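Local coordinates for protein 4-hydroxybutyrate coenzyme A transferase (Shewanella oneidensis, PDB 2OAS) that binds coenzyme A and probably transfers it between carboxylic acids such as acetate and 4-hydroxybutyrate, at residues I349-T354 and I383-G388. Residues are numbered along the deposited sequence; the frame is centred on the assembly and turned at random.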
ATOM      1  N   ILE A 349       6.722  -2.909 -13.313  1.00 34.15           N
ATOM      2  CA  ILE A 349       7.859  -3.320 -12.514  1.00 33.80           C
ATOM      3  C   ILE A 349       8.785  -3.995 -13.511  1.00 33.57           C
ATOM      4  O   ILE A 349       8.472  -5.078 -13.998  1.00 32.32           O
ATOM      5  CB  ILE A 349       7.472  -4.348 -11.444  1.00 33.93           C
ATOM      6  CG1 ILE A 349       6.581  -3.700 -10.396  1.00 33.65           C
ATOM      7  CG2 ILE A 349       8.715  -4.859 -10.749  1.00 33.20           C
ATOM      8  CD1 ILE A 349       7.342  -2.783  -9.481  1.00 33.08           C
ATOM      9  N   ALA A 350       9.904  -3.333 -13.817  1.00 33.79           N
ATOM     10  CA  ALA A 350      10.893  -3.830 -14.774  1.00 34.02           C
ATOM     11  C   ALA A 350      12.151  -4.341 -14.089  1.00 33.96           C
ATOM     12  O   ALA A 350      12.761  -3.641 -13.285  1.00 32.04           O
ATOM     13  CB  ALA A 350      11.262  -2.729 -15.755  1.00 33.46           C
ATOM     14  N   LEU A 351      12.538  -5.567 -14.418  1.00 33.00           N
ATOM     15  CA  LEU A 351      13.740  -6.143 -13.833  1.00 32.59           C
ATOM     16  C   LEU A 351      14.292  -7.259 -14.703  1.00 32.25           C
ATOM     17  O   LEU A 351      13.571  -7.862 -15.492  1.00 32.69           O
ATOM     18  CB  LEU A 351      13.447  -6.681 -12.439  1.00 32.23           C
ATOM     19  CG  LEU A 351      12.624  -7.965 -12.311  1.00 32.91           C
ATOM     20  CD1 LEU A 351      12.471  -8.264 -10.836  1.00 33.41           C
ATOM     21  CD2 LEU A 351      11.262  -7.824 -12.962  1.00 31.49           C
ATOM     22  N   PRO A 352      15.598  -7.526 -14.597  1.00 32.58           N
ATOM     23  CA  PRO A 352      16.220  -8.599 -15.394  1.00 32.35           C
ATOM     24  C   PRO A 352      15.645  -9.952 -14.968  1.00 31.02           C
ATOM     25  O   PRO A 352      15.401 -10.164 -13.794  1.00 29.69           O
ATOM     26  CB  PRO A 352      17.696  -8.478 -15.025  1.00 32.40           C
ATOM     27  CG  PRO A 352      17.859  -7.020 -14.723  1.00 32.56           C
ATOM     28  CD  PRO A 352      16.624  -6.719 -13.910  1.00 32.35           C
ATOM     29  N   SER A 353      15.427 -10.866 -15.902  1.00 31.74           N
ATOM     30  CA  SER A 353      14.881 -12.169 -15.509  1.00 33.84           C
ATOM     31  C   SER A 353      15.798 -12.884 -14.509  1.00 34.48           C
ATOM     32  O   SER A 353      15.329 -13.683 -13.709  1.00 34.39           O
ATOM     33  CB  SER A 353      14.651 -13.075 -16.730  1.00 33.69           C
ATOM     34  OG  SER A 353      15.864 -13.486 -17.342  1.00 36.78           O
ATOM     35  N   THR A 354      17.099 -12.601 -14.549  1.00 36.16           N
ATOM     36  CA  THR A 354      18.019 -13.260 -13.620  1.00 37.82           C
ATOM     37  C   THR A 354      18.946 -12.308 -12.880  1.00 38.17           C
ATOM     38  O   THR A 354      18.849 -11.086 -13.001  1.00 38.74           O
ATOM     39  CB  THR A 354      18.915 -14.297 -14.338  1.00 38.73           C
ATOM     40  OG1 THR A 354      19.828 -13.613 -15.212  1.00 37.80           O
ATOM     41  CG2 THR A 354      18.068 -15.275 -15.139  1.00 37.20           C
ATOM     42  N   ILE A 383       4.532  -6.314 -15.192  1.00 29.54           N
ATOM     43  CA  ILE A 383       5.846  -6.782 -14.796  1.00 29.36           C
ATOM     44  C   ILE A 383       6.528  -7.118 -16.115  1.00 29.10           C
ATOM     45  O   ILE A 383       6.009  -7.910 -16.887  1.00 29.44           O
ATOM     46  CB  ILE A 383       5.756  -8.019 -13.900  1.00 29.94           C
ATOM     47  CG1 ILE A 383       5.303  -7.588 -12.507  1.00 30.82           C
ATOM     48  CG2 ILE A 383       7.106  -8.722 -13.819  1.00 31.92           C
ATOM     49  CD1 ILE A 383       5.226  -8.705 -11.527  1.00 33.04           C
ATOM     50  N   VAL A 384       7.664  -6.484 -16.390  1.00 30.08           N
ATOM     51  CA  VAL A 384       8.381  -6.720 -17.642  1.00 30.75           C
ATOM     52  C   VAL A 384       9.789  -7.250 -17.425  1.00 30.77           C
ATOM     53  O   VAL A 384      10.466  -6.917 -16.455  1.00 29.38           O
ATOM     54  CB  VAL A 384       8.514  -5.448 -18.490  1.00 29.52           C
ATOM     55  CG1 VAL A 384       7.160  -4.881 -18.825  1.00 30.47           C
ATOM     56  CG2 VAL A 384       9.326  -4.428 -17.735  1.00 32.49           C
ATOM     57  N   THR A 385      10.225  -8.051 -18.378  1.00 32.13           N
ATOM     58  CA  THR A 385      11.536  -8.663 -18.353  1.00 33.91           C
ATOM     59  C   THR A 385      12.027  -8.652 -19.789  1.00 34.65           C
ATOM     60  O   THR A 385      11.277  -8.300 -20.708  1.00 34.44           O
ATOM     61  CB  THR A 385      11.417 -10.115 -17.845  1.00 34.20           C
ATOM     62  OG1 THR A 385      11.256 -10.106 -16.417  1.00 35.98           O
ATOM     63  CG2 THR A 385      12.624 -10.930 -18.204  1.00 36.28           C
ATOM     64  N   GLU A 386      13.286  -9.028 -19.992  1.00 35.65           N
ATOM     65  CA  GLU A 386      13.846  -9.066 -21.333  1.00 35.32           C
ATOM     66  C   GLU A 386      13.049 -10.042 -22.212  1.00 34.04           C
ATOM     67  O   GLU A 386      13.220 -10.072 -23.428  1.00 32.98           O
ATOM     68  CB  GLU A 386      15.325  -9.481 -21.278  1.00 35.32           C
ATOM     69  CG  GLU A 386      15.582 -10.920 -20.812  1.00 36.32           C
ATOM     70  CD  GLU A 386      16.130 -11.012 -19.388  1.00 38.70           C
ATOM     71  OE1 GLU A 386      15.488 -10.478 -18.461  1.00 36.75           O
ATOM     72  OE2 GLU A 386      17.212 -11.634 -19.199  1.00 39.42           O
ATOM     73  N   TYR A 387      12.172 -10.829 -21.596  1.00 33.54           N
ATOM     74  CA  TYR A 387      11.385 -11.800 -22.350  1.00 34.60           C
ATOM     75  C   TYR A 387       9.925 -11.417 -22.551  1.00 34.74           C
ATOM     76  O   TYR A 387       9.130 -12.234 -23.008  1.00 36.36           O
ATOM     77  CB  TYR A 387      11.479 -13.179 -21.677  1.00 35.27           C
ATOM     78  CG  TYR A 387      12.889 -13.744 -21.643  1.00 37.09           C
ATOM     79  CD1 TYR A 387      13.501 -14.207 -22.807  1.00 37.08           C
ATOM     80  CD2 TYR A 387      13.636 -13.755 -20.462  1.00 36.07           C
ATOM     81  CE1 TYR A 387      14.811 -14.656 -22.804  1.00 36.75           C
ATOM     82  CE2 TYR A 387      14.958 -14.205 -20.448  1.00 36.02           C
ATOM     83  CZ  TYR A 387      15.540 -14.648 -21.628  1.00 36.96           C
ATOM     84  OH  TYR A 387      16.862 -15.047 -21.651  1.00 37.40           O
ATOM     85  N   GLY A 388       9.566 -10.177 -22.221  1.00 34.19           N
ATOM     86  CA  GLY A 388       8.189  -9.755 -22.403  1.00 34.32           C
ATOM     87  C   GLY A 388       7.532  -9.146 -21.177  1.00 34.57           C
ATOM     88  O   GLY A 388       8.180  -8.884 -20.167  1.00 34.15           O
TER
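The carboxylate of Glu386 takes hold of Ser353 at two points. The backbone N of Ser353 donates to Glu386 OE1 at 2.6 Å, arriving on the syn side and close to the carboxylate plane, while Ser353 OG gives Glu386 OE2 a weak bond of 2.9 Å. Glu386 gets there because CG lies between its own backbone N and carbonyl carbon (chi1 67°) and the chain bends at chi2, with CG over the rim of one face of the Tyr387 ring. That ring offers its edge to Ser353, with Tyr387 CE2 3.3 Å from Ser353 OG. An alanine in place of Glu386 would probably leave both the Ser353 N-H and its hydroxyl without the carboxylate that holds them. CG2 of Thr385 presses on CB of Ser353 at 3.3 Å beside this grip.

Earlier in both segments the chains run as parallel strands, pairing Ile349 with Ile383 and Ala350 with Val384. Val384 N donates to Ile349 O at 2.9 Å, and Leu351 N to Val384 O at 3.2 Å. Past that rung the chains diverge, and a type I turn, 385-388, leads into antiparallel strand 388-391, making a beta hairpin at the edge of the C-terminal domain's mixed sheet. The methyl of Ala350 meets CG2 of Val384 on the face covered by helix 188-200; on the other, Ile349 CB lies 4.0 Å from Ile383 CG1, and Ile349 reaches Gln332, a coenzyme A-binding residue, and Ile336 of helix 332-341. Strand 346-350 sits between 301-305 and 382-385, while Tyr387 packs edge-to-face with His409, just ahead of helix 410-422.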